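Long-range contacts in B12-binding domain-containing protein (Kitasatospora setae, PDB 6WTF), which probably transfers a methyl group to C2 of tryptophan as a cobalamin-dependent radical SAM enzyme that also binds a [4Fe-4S] cluster: residues G216-I221 and G545-H550; D271-L276 and Y308-P313; R302-V307 and G326-N331. All coordinates share one frame; numbering follows the deposited sequence.

Interaction 1: G216-I221 and G545-H550; sequences GGLGSI and GAFWSH
Leu218 spreads its two methyl groups over the backbone of Gly545 and the ring of Phe547, joining the radical SAM barrel to the C-terminal part of the chain. The strand that follows, 219-221, lies at one end of the run of parallel strands in this barrel. Leu218 CD2 presses on Gly545 O (3.3 Å), whereas Leu218 CD1 sits over one face of the Phe547 ring, toward its rim, 4.0 Å from Phe547 CE1. With CG beside the backbone N and anti to the carbonyl carbon (chi1 -77°), the branch point faces the loop and the two methyls part from there. A branched, wholly apolar side chain suits a buried place where it meets a ring and also touches cobalamin, as a residue of its binding site. The same Phe547 carbon, CE1, is met near the ring plane by Gly216 O at 3.4 Å, so an electronegative oxygen faces the positively polarised edge.

One backbone bond ties the pieces, from Gly545 N to Gly217 O (3.3 Å), with the donor standing 37° out of the carbonyl plane. Both partners are glycines with positive phi: Gly217 turns the chain out of helix 209-216, and at either position a beta carbon would jam against the preceding carbonyl oxygen.

Farther out, Phe547 is positioned by an edge-to-face contact with Tyr529 and by Pro15 and Ile17 of the B12-binding domain, so that its ring bridges three parts of the protein and touches cobalamin too. Its own loop is shaped by a type I turn from Ala546 to Ser549. Ala546 O receives two bonds there: Ser549 N closes the turn, and Ser549 OG donates to a lone pair in the carbonyl plane at 2.8 Å.

Interaction 2: D271-L276 and Y308-P313; sequences DSEFNL and YCQPSP. With SF4 (iron/sulfur cluster), chain C; SA8 (S-5'-azamethionine-5'-deoxyadenosine), chain E; TRP (tryptophan), chain F.
Asn275 ND2 is gripped by two carbonyls of the facing loop, Gln310 O at 2.8 Å and Pro313 O at 2.9 Å. The second lies close to the amide plane, the first 29° out of it. The other end of the amide works as well: Asn275 OD1 accepts Gln310 N at 3.0 Å, so three bonds fix the group's rotation. Asparagine suits this place because it can mimic a peptide and hold a chain turned by the cis bond before Pro313. A backbone bond from Phe274 N to Tyr308 O (2.8 Å) continues the union.

Glu273, its chain bent at chi2 (-72°), carries OE2 to iron FE3 of the cluster at 2.1 Å. Gln310 NE2 adds a weak bond to that oxygen, while its OE1 is bonded to Tyr354 OH. Ser272 O accepts the azamethionine ligand's amino N at 2.7 Å; the ligand's CB lies over the centre of the Tyr308 ring, whose OH makes a very short bond to tryptophan O. Cys227, Cys231 and Cys234 bind the cluster, and the fourth iron normally chelates S-adenosylmethionine; Glu273 probably occupies that iron here, consistent with a state not set for reductive cleavage.

Interaction 3: R302-V307 and G326-N331; sequences RLRLWV and GCRGVN. With TRP (tryptophan), chain F.
Trp306 lays its indole face against Arg328 CB and its rim against Gly329, where two parallel strands, 304-307 and 327-331, run side by side. Arg328 CB stands over one face of the six-membered ring of Trp306, 3.7 Å from its centroid, a CH-pi contact only 17° off the normal. Gly329 CA comes obliquely to Trp306 CE3 at 3.5 Å; a beta carbon there would collide with the ring, so glycine fits. The indole NE1 is bonded to Asp266 OD1 on the neighbouring strand. Replacing the indole by an alanine side chain is likely to open a gap beside Gly329, uncover Arg328 CB and leave Asp266 OD1 without its NE1 partner.

The tight part is the sheet itself. Arg328 N donates to Leu305 O at 2.7 Å, almost straight and in the carbonyl plane, and Asn331 N to Val307 O at 3.1 Å. Between Leu305 and Trp306 the register slips by one residue, a beta bulge, and the bond from Val307 N to Gly329 O is weak. On the opposite face from Trp306, branched Val307 and Val330 meet through their CG2 methyls at 3.7 Å, beside buried Cys327. At the buried end of the strands, Asn331 directs ND2 to Glu377 and to within 3.1 Å of OXT of the bound tryptophan.

The solvent side is looser. Arg328 is exposed, and its guanidinium has Arg304 CD over one face, 4.2 Å from Arg328 CZ. The two like charges do not touch, and Arg304 turns its NH2 to a salt bridge with Asp266.

Linked by helix 316-325, the strands form a beta-alpha-beta unit, the building block of the radical SAM barrel, with substrate bound near the C-terminal ends of its strands.

From the N terminus, 216-221 brings the chain into the barrel and meets 545-550 only some 320 residues later, so interaction 1 closes a very long loop that encloses both other contacts. Interaction 2 then closes an excursion through helix 278-294, and interaction 3 one through helix 316-325. These two cross, since their segments alternate along the chain and share strand 304-309: its start serves interaction 3, its end interaction 2. Their junction is close, with Cys309 N 2.8 Å from Asn331 O and Phe274 packed on Val307. Interaction 1 meets interaction 3 where Gly545, Ala546 and Ser549 pack on Trp306. Together they tie adjacent barrel strands, the loop that carries Glu273 and the C-terminal region around the tryptophan site.

Interaction 1: G216-I221 and G545-H550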
loop_
_atom_site.group_PDB
_atom_site.type_symbol
_atom_site.label_atom_id
_atom_site.label_comp_id
_atom_site.label_asym_id
_atom_site.label_seq_id
_atom_site.Cartn_x
_atom_site.Cartn_y
_atom_site.Cartn_z
ATOM N N GLY A 216 11.286 1.584 -12.956
ATOM C CA GLY A 216 10.183 2.233 -12.272
ATOM C C GLY A 216 10.549 3.557 -11.632
ATOM O O GLY A 216 9.713 4.463 -11.542
ATOM N N GLY A 217 11.790 3.673 -11.163
ATOM C CA GLY A 217 12.314 4.916 -10.635
ATOM C C GLY A 217 12.493 4.962 -9.133
ATOM O O GLY A 217 13.025 5.959 -8.633
ATOM N N LEU A 218 12.102 3.919 -8.394
ATOM C CA LEU A 218 12.081 3.976 -6.937
ATOM C C LEU A 218 12.765 2.779 -6.291
ATOM O O LEU A 218 12.725 1.656 -6.805
ATOM C CB LEU A 218 10.640 4.037 -6.397
ATOM C CG LEU A 218 9.883 5.358 -6.480
ATOM C CD1 LEU A 218 8.466 5.188 -5.927
ATOM C CD2 LEU A 218 10.645 6.440 -5.719
ATOM N N GLY A 219 13.389 3.048 -5.143
ATOM C CA GLY A 219 13.664 2.058 -4.129
ATOM C C GLY A 219 12.765 2.306 -2.924
ATOM O O GLY A 219 12.028 3.289 -2.857
ATOM N N SER A 220 12.851 1.398 -1.953
ATOM C CA SER A 220 11.956 1.437 -0.802
ATOM C C SER A 220 12.707 1.055 0.464
ATOM O O SER A 220 13.711 0.338 0.416
ATOM C CB SER A 220 10.763 0.497 -0.989
ATOM O OG SER A 220 11.199 -0.800 -1.353
ATOM N N ILE A 221 12.213 1.543 1.598
ATOM C CA ILE A 221 12.837 1.261 2.888
ATOM C C ILE A 221 11.774 1.324 3.971
ATOM O O ILE A 221 10.963 2.256 4.017
ATOM C CB ILE A 221 14.003 2.222 3.210
ATOM C CG1 ILE A 221 14.633 1.858 4.555
ATOM C CG2 ILE A 221 13.564 3.680 3.189
ATOM C CD1 ILE A 221 15.243 0.483 4.572
ATOM N N GLY A 545 12.369 9.158 -8.672
ATOM C CA GLY A 545 11.690 9.815 -7.572
ATOM C C GLY A 545 10.241 9.391 -7.458
ATOM O O GLY A 545 9.752 8.510 -8.171
ATOM N N ALA A 546 9.537 10.049 -6.537
ATOM C CA ALA A 546 8.121 9.774 -6.350
ATOM C C ALA A 546 7.357 10.052 -7.639
ATOM O O ALA A 546 7.676 10.984 -8.381
ATOM C CB ALA A 546 7.556 10.612 -5.204
ATOM N N PHE A 547 6.344 9.222 -7.909
ATOM C CA PHE A 547 5.598 9.347 -9.155
ATOM C C PHE A 547 4.920 10.707 -9.297
ATOM O O PHE A 547 4.539 11.080 -10.411
ATOM C CB PHE A 547 4.558 8.223 -9.265
ATOM C CG PHE A 547 5.154 6.833 -9.267
ATOM C CD1 PHE A 547 6.456 6.617 -9.685
ATOM C CD2 PHE A 547 4.399 5.743 -8.861
ATOM C CE1 PHE A 547 7.001 5.335 -9.689
ATOM C CE2 PHE A 547 4.928 4.464 -8.867
ATOM C CZ PHE A 547 6.235 4.260 -9.281
ATOM N N TRP A 548 4.762 11.459 -8.208
ATOM C CA TRP A 548 4.192 12.799 -8.288
ATOM C C TRP A 548 5.238 13.899 -8.438
ATOM O O TRP A 548 4.865 15.053 -8.673
ATOM C CB TRP A 548 3.326 13.091 -7.052
ATOM C CG TRP A 548 4.035 12.956 -5.730
ATOM C CD1 TRP A 548 4.066 11.853 -4.925
ATOM C CD2 TRP A 548 4.796 13.964 -5.052
ATOM N NE1 TRP A 548 4.805 12.109 -3.795
ATOM C CE2 TRP A 548 5.259 13.400 -3.847
ATOM C CE3 TRP A 548 5.127 15.289 -5.346
ATOM C CZ2 TRP A 548 6.043 14.112 -2.940
ATOM C CZ3 TRP A 548 5.901 15.997 -4.441
ATOM C CH2 TRP A 548 6.354 15.406 -3.257
ATOM N N SER A 549 6.530 13.580 -8.312
ATOM C CA SER A 549 7.555 14.622 -8.314
ATOM C C SER A 549 7.786 15.235 -9.693
ATOM O O SER A 549 8.359 16.328 -9.782
ATOM C CB SER A 549 8.872 14.066 -7.766
ATOM O OG SER A 549 9.446 13.116 -8.642
ATOM N N HIS A 550 7.370 14.568 -10.767
ATOM C CA HIS A 550 7.512 15.105 -12.114
ATOM C C HIS A 550 6.172 15.393 -12.774
ATOM O O HIS A 550 6.130 15.678 -13.975
ATOM C CB HIS A 550 8.337 14.145 -12.974
ATOM C CG HIS A 550 9.673 13.818 -12.387
ATOM N ND1 HIS A 550 10.709 14.727 -12.353
ATOM C CD2 HIS A 550 10.140 12.691 -11.799
ATOM C CE1 HIS A 550 11.759 14.171 -11.774
ATOM N NE2 HIS A 550 11.439 12.936 -11.428
#

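Interaction 2: D271-L276 and Y308-P313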
loop_
_atom_site.group_PDB
_atom_site.type_symbol
_atom_site.label_atom_id
_atom_site.label_comp_id
_atom_site.label_asym_id
_atom_site.label_seq_id
_atom_site.Cartn_x
_atom_site.Cartn_y
_atom_site.Cartn_z
ATOM N N ASP A 271 6.755 2.999 5.658
ATOM C CA ASP A 271 5.992 3.089 6.889
ATOM C C ASP A 271 4.556 3.491 6.585
ATOM O O ASP A 271 4.252 4.074 5.540
ATOM C CB ASP A 271 6.606 4.118 7.840
ATOM C CG ASP A 271 8.055 3.832 8.161
ATOM O OD1 ASP A 271 8.506 2.687 7.956
ATOM O OD2 ASP A 271 8.750 4.764 8.615
ATOM N N SER A 272 3.659 3.161 7.513
ATOM C CA SER A 272 2.309 3.707 7.434
ATOM C C SER A 272 2.355 5.227 7.377
ATOM O O SER A 272 1.756 5.845 6.490
ATOM C CB SER A 272 1.477 3.226 8.622
ATOM O OG SER A 272 1.150 1.859 8.478
ATOM N N GLU A 273 3.085 5.842 8.304
ATOM C CA GLU A 273 3.350 7.279 8.296
ATOM C C GLU A 273 4.741 7.487 8.869
ATOM O O GLU A 273 5.013 7.059 9.992
ATOM C CB GLU A 273 2.314 8.058 9.121
ATOM C CG GLU A 273 0.868 7.813 8.753
ATOM C CD GLU A 273 0.470 8.439 7.438
ATOM O OE1 GLU A 273 1.243 9.246 6.885
ATOM O OE2 GLU A 273 -0.629 8.122 6.951
ATOM N N PHE A 274 5.623 8.132 8.108
ATOM C CA PHE A 274 7.001 8.266 8.570
ATOM C C PHE A 274 7.081 9.087 9.853
ATOM O O PHE A 274 7.825 8.735 10.776
ATOM C CB PHE A 274 7.878 8.884 7.481
ATOM C CG PHE A 274 9.331 8.942 7.851
ATOM C CD1 PHE A 274 9.988 7.802 8.287
ATOM C CD2 PHE A 274 10.040 10.127 7.767
ATOM C CE1 PHE A 274 11.329 7.844 8.631
ATOM C CE2 PHE A 274 11.375 10.175 8.108
ATOM C CZ PHE A 274 12.021 9.032 8.540
ATOM N N ASN A 275 6.309 10.172 9.942
ATOM C CA ASN A 275 6.463 11.094 11.061
ATOM C C ASN A 275 5.695 10.669 12.305
ATOM O O ASN A 275 5.836 11.325 13.343
ATOM C CB ASN A 275 6.035 12.510 10.655
ATOM C CG ASN A 275 4.573 12.595 10.277
ATOM O OD1 ASN A 275 4.025 11.682 9.663
ATOM N ND2 ASN A 275 3.932 13.699 10.640
ATOM N N LEU A 276 4.890 9.608 12.231
ATOM C CA LEU A 276 4.321 9.008 13.432
ATOM C C LEU A 276 5.358 8.127 14.115
ATOM O O LEU A 276 6.227 7.544 13.464
ATOM C CB LEU A 276 3.062 8.199 13.114
ATOM C CG LEU A 276 1.882 9.023 12.601
ATOM C CD1 LEU A 276 0.649 8.146 12.441
ATOM C CD2 LEU A 276 1.605 10.212 13.529
ATOM N N TYR A 308 5.972 9.450 3.464
ATOM C CA TYR A 308 4.582 9.720 3.808
ATOM C C TYR A 308 4.531 10.400 5.169
ATOM O O TYR A 308 5.281 10.036 6.079
ATOM C CB TYR A 308 3.753 8.433 3.866
ATOM C CG TYR A 308 3.167 7.967 2.551
ATOM C CD1 TYR A 308 2.618 8.867 1.645
ATOM C CD2 TYR A 308 3.152 6.617 2.224
ATOM C CE1 TYR A 308 2.076 8.427 0.442
ATOM C CE2 TYR A 308 2.618 6.171 1.031
ATOM C CZ TYR A 308 2.084 7.077 0.145
ATOM O OH TYR A 308 1.552 6.620 -1.040
ATOM N N CYS A 309 3.661 11.395 5.308
ATOM C CA CYS A 309 3.482 12.055 6.591
ATOM C C CYS A 309 2.014 12.386 6.818
ATOM O O CYS A 309 1.233 12.526 5.873
ATOM C CB CYS A 309 4.317 13.346 6.703
ATOM S SG CYS A 309 6.071 13.109 7.134
ATOM N N GLN A 310 1.654 12.479 8.086
ATOM C CA GLN A 310 0.439 13.140 8.524
ATOM C C GLN A 310 0.771 14.582 8.879
ATOM O O GLN A 310 1.938 14.913 9.115
ATOM C CB GLN A 310 -0.155 12.412 9.728
ATOM C CG GLN A 310 -0.876 11.139 9.361
ATOM C CD GLN A 310 -2.087 11.403 8.497
ATOM O OE1 GLN A 310 -3.076 11.980 8.952
ATOM N NE2 GLN A 310 -2.017 10.991 7.242
ATOM N N PRO A 311 -0.227 15.476 8.898
ATOM C CA PRO A 311 0.076 16.895 9.148
ATOM C C PRO A 311 0.756 17.147 10.480
ATOM O O PRO A 311 1.477 18.142 10.616
ATOM C CB PRO A 311 -1.301 17.562 9.077
ATOM C CG PRO A 311 -2.101 16.649 8.194
ATOM C CD PRO A 311 -1.652 15.272 8.581
ATOM N N SER A 312 0.558 16.274 11.467
ATOM C CA SER A 312 1.216 16.394 12.752
ATOM C C SER A 312 1.704 15.017 13.176
ATOM O O SER A 312 1.051 14.010 12.864
ATOM C CB SER A 312 0.265 16.972 13.808
ATOM O OG SER A 312 0.885 17.040 15.077
ATOM N N PRO A 313 2.864 14.926 13.850
ATOM C CA PRO A 313 3.768 16.026 14.194
ATOM C C PRO A 313 4.775 16.331 13.090
ATOM O O PRO A 313 5.389 15.427 12.526
ATOM C CB PRO A 313 4.482 15.510 15.443
ATOM C CG PRO A 313 4.439 13.998 15.322
ATOM C CD PRO A 313 3.416 13.626 14.269
HETATM FE FE1 SF4 C . -4.449 7.222 9.445
HETATM FE FE2 SF4 C . -2.456 5.425 10.007
HETATM FE FE3 SF4 C . -2.187 7.162 7.914
HETATM FE FE4 SF4 C . -3.980 5.109 7.760
HETATM S S1 SF4 C . -1.717 4.927 7.915
HETATM S S2 SF4 C . -4.327 7.290 7.165
HETATM S S3 SF4 C . -4.689 4.997 9.919
HETATM S S4 SF4 C . -2.338 7.703 10.126
HETATM N N SA8 E . 0.034 5.130 4.529
HETATM C CA SA8 E . -1.045 5.834 3.813
HETATM C C SA8 E . -1.401 5.089 2.533
HETATM O O SA8 E . -2.661 5.177 2.243
HETATM O OXT SA8 E . -0.580 4.478 1.865
HETATM C CB SA8 E . -0.666 7.315 3.490
HETATM C CG SA8 E . -1.891 8.213 3.385
HETATM N ND SA8 E . -2.636 8.052 2.134
HETATM C CE SA8 E . -1.786 8.366 0.981
HETATM C "C5'" SA8 E . -3.897 8.787 2.157
HETATM C "C4'" SA8 E . -4.665 8.696 0.852
HETATM O "O4'" SA8 E . -4.859 7.312 0.492
HETATM C "C3'" SA8 E . -6.081 9.245 0.951
HETATM O "O3'" SA8 E . -6.097 10.661 0.816
HETATM C "C2'" SA8 E . -6.771 8.546 -0.224
HETATM O "O2'" SA8 E . -6.549 9.246 -1.443
HETATM C "C1'" SA8 E . -6.060 7.181 -0.252
HETATM N N9 SA8 E . -6.839 6.084 0.313
HETATM C C8 SA8 E . -6.515 5.300 1.390
HETATM N N7 SA8 E . -7.422 4.400 1.688
HETATM C C5 SA8 E . -8.413 4.603 0.739
HETATM C C6 SA8 E . -9.647 3.966 0.499
HETATM N N6 SA8 E . -10.141 2.982 1.263
HETATM N N1 SA8 E . -10.379 4.392 -0.554
HETATM C C2 SA8 E . -9.909 5.396 -1.301
HETATM N N3 SA8 E . -8.772 6.081 -1.162
HETATM C C4 SA8 E . -8.063 5.634 -0.119
HETATM N N TRP F . -1.796 9.227 -3.729
HETATM C CA TRP F . -0.816 8.215 -3.348
HETATM C C TRP F . 0.591 8.791 -3.424
HETATM O O TRP F . 1.545 8.208 -2.906
HETATM C CB TRP F . -0.931 6.975 -4.243
HETATM C CG TRP F . -2.335 6.458 -4.378
HETATM C CD1 TRP F . -3.167 6.627 -5.442
HETATM C CD2 TRP F . -3.071 5.695 -3.411
HETATM N NE1 TRP F . -4.375 6.017 -5.202
HETATM C CE2 TRP F . -4.343 5.438 -3.961
HETATM C CE3 TRP F . -2.777 5.206 -2.134
HETATM C CZ2 TRP F . -5.323 4.717 -3.281
HETATM C CZ3 TRP F . -3.755 4.484 -1.459
HETATM C CH2 TRP F . -5.010 4.247 -2.036
HETATM O OXT TRP F . 0.792 9.860 -4.011
#

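Interaction 3: R302-V307 and G326-N331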
loop_
_atom_site.group_PDB
_atom_site.type_symbol
_atom_site.label_atom_id
_atom_site.label_comp_id
_atom_site.label_asym_id
_atom_site.label_seq_id
_atom_site.Cartn_x
_atom_site.Cartn_y
_atom_site.Cartn_z
ATOM N N ARG A 302 24.240 10.886 -1.546
ATOM C CA ARG A 302 23.398 11.138 -2.708
ATOM C C ARG A 302 21.971 10.634 -2.500
ATOM O O ARG A 302 21.214 10.506 -3.469
ATOM C CB ARG A 302 24.025 10.511 -3.956
ATOM C CG ARG A 302 25.431 11.045 -4.265
ATOM C CD ARG A 302 26.018 10.447 -5.539
ATOM N NE ARG A 302 26.124 8.994 -5.451
ATOM C CZ ARG A 302 27.119 8.354 -4.839
ATOM N NH1 ARG A 302 28.098 9.038 -4.258
ATOM N NH2 ARG A 302 27.132 7.029 -4.797
ATOM N N LEU A 303 21.595 10.343 -1.253
ATOM C CA LEU A 303 20.248 9.860 -0.950
ATOM C C LEU A 303 19.195 10.887 -1.345
ATOM O O LEU A 303 19.360 12.091 -1.134
ATOM C CB LEU A 303 20.117 9.531 0.542
ATOM C CG LEU A 303 18.740 9.118 1.098
ATOM C CD1 LEU A 303 18.264 7.771 0.536
ATOM C CD2 LEU A 303 18.744 9.090 2.628
ATOM N N ARG A 304 18.112 10.399 -1.939
ATOM C CA ARG A 304 16.924 11.194 -2.238
ATOM C C ARG A 304 15.744 10.478 -1.585
ATOM O O ARG A 304 15.194 9.528 -2.150
ATOM C CB ARG A 304 16.733 11.362 -3.741
ATOM C CG ARG A 304 17.930 11.984 -4.436
ATOM C CD ARG A 304 17.548 12.586 -5.775
ATOM N NE ARG A 304 17.457 11.583 -6.835
ATOM C CZ ARG A 304 18.468 11.225 -7.625
ATOM N NH1 ARG A 304 19.671 11.774 -7.486
ATOM N NH2 ARG A 304 18.274 10.312 -8.563
ATOM N N LEU A 305 15.366 10.932 -0.390
ATOM C CA LEU A 305 14.351 10.272 0.421
ATOM C C LEU A 305 12.966 10.835 0.128
ATOM O O LEU A 305 12.777 12.057 0.087
ATOM C CB LEU A 305 14.679 10.440 1.904
ATOM C CG LEU A 305 13.871 9.644 2.929
ATOM C CD1 LEU A 305 14.042 8.136 2.736
ATOM C CD2 LEU A 305 14.271 10.061 4.335
ATOM N N TRP A 306 11.995 9.940 -0.044
ATOM C CA TRP A 306 10.601 10.308 -0.253
ATOM C C TRP A 306 9.759 9.617 0.810
ATOM O O TRP A 306 9.938 8.423 1.061
ATOM C CB TRP A 306 10.135 9.920 -1.658
ATOM C CG TRP A 306 11.044 10.440 -2.742
ATOM C CD1 TRP A 306 12.179 9.847 -3.215
ATOM C CD2 TRP A 306 10.905 11.673 -3.467
ATOM N NE1 TRP A 306 12.748 10.625 -4.194
ATOM C CE2 TRP A 306 11.986 11.752 -4.367
ATOM C CE3 TRP A 306 9.969 12.711 -3.444
ATOM C CZ2 TRP A 306 12.159 12.829 -5.240
ATOM C CZ3 TRP A 306 10.140 13.780 -4.307
ATOM C CH2 TRP A 306 11.230 13.831 -5.193
ATOM N N VAL A 307 8.853 10.369 1.446
ATOM C CA VAL A 307 8.193 9.909 2.660
ATOM C C VAL A 307 6.693 10.181 2.616
ATOM O O VAL A 307 6.200 11.003 1.838
ATOM C CB VAL A 307 8.803 10.557 3.925
ATOM C CG1 VAL A 307 10.264 10.174 4.077
ATOM C CG2 VAL A 307 8.647 12.075 3.875
ATOM N N GLY A 326 18.660 14.255 3.367
ATOM C CA GLY A 326 18.460 14.067 1.953
ATOM C C GLY A 326 17.022 13.923 1.506
ATOM O O GLY A 326 16.789 13.458 0.380
ATOM N N CYS A 327 16.054 14.304 2.335
ATOM C CA CYS A 327 14.661 14.211 1.933
ATOM C C CYS A 327 14.385 15.139 0.759
ATOM O O CYS A 327 14.831 16.291 0.727
ATOM C CB CYS A 327 13.743 14.561 3.101
ATOM S SG CYS A 327 11.992 14.635 2.665
ATOM N N ARG A 328 13.635 14.627 -0.207
ATOM C CA ARG A 328 13.339 15.361 -1.423
ATOM C C ARG A 328 11.869 15.710 -1.575
ATOM O O ARG A 328 11.549 16.685 -2.257
ATOM C CB ARG A 328 13.778 14.536 -2.639
ATOM C CG ARG A 328 14.213 15.338 -3.833
ATOM C CD ARG A 328 15.570 15.984 -3.598
ATOM N NE ARG A 328 16.094 16.526 -4.843
ATOM C CZ ARG A 328 17.379 16.770 -5.071
ATOM N NH1 ARG A 328 18.285 16.523 -4.132
ATOM N NH2 ARG A 328 17.757 17.256 -6.243
ATOM N N GLY A 329 10.974 14.947 -0.950
ATOM C CA GLY A 329 9.555 15.220 -1.055
ATOM C C GLY A 329 8.787 14.619 0.098
ATOM O O GLY A 329 9.189 13.604 0.677
ATOM N N VAL A 330 7.665 15.252 0.428
ATOM C CA VAL A 330 6.762 14.784 1.469
ATOM C C VAL A 330 5.355 14.735 0.891
ATOM O O VAL A 330 4.874 15.724 0.330
ATOM C CB VAL A 330 6.797 15.693 2.715
ATOM C CG1 VAL A 330 5.764 15.228 3.741
ATOM C CG2 VAL A 330 8.193 15.724 3.322
ATOM N N ASN A 331 4.712 13.580 1.005
ATOM C CA ASN A 331 3.291 13.435 0.723
ATOM C C ASN A 331 2.559 13.457 2.058
ATOM O O ASN A 331 2.823 12.613 2.923
ATOM C CB ASN A 331 3.013 12.140 -0.044
ATOM C CG ASN A 331 1.538 11.933 -0.347
ATOM O OD1 ASN A 331 0.706 11.883 0.556
ATOM N ND2 ASN A 331 1.210 11.804 -1.627
HETATM N N TRP F . -1.796 9.227 -3.729
HETATM C CA TRP F . -0.816 8.215 -3.348
HETATM C C TRP F . 0.591 8.791 -3.424
HETATM O O TRP F . 1.545 8.208 -2.906
HETATM C CB TRP F . -0.931 6.975 -4.243
HETATM C CG TRP F . -2.335 6.458 -4.378
HETATM C CD1 TRP F . -3.167 6.627 -5.442
HETATM C CD2 TRP F . -3.071 5.695 -3.411
HETATM N NE1 TRP F . -4.375 6.017 -5.202
HETATM C CE2 TRP F . -4.343 5.438 -3.961
HETATM C CE3 TRP F . -2.777 5.206 -2.134
HETATM C CZ2 TRP F . -5.323 4.717 -3.281
HETATM C CZ3 TRP F . -3.755 4.484 -1.459
HETATM C CH2 TRP F . -5.010 4.247 -2.036
HETATM O OXT TRP F . 0.792 9.860 -4.011
#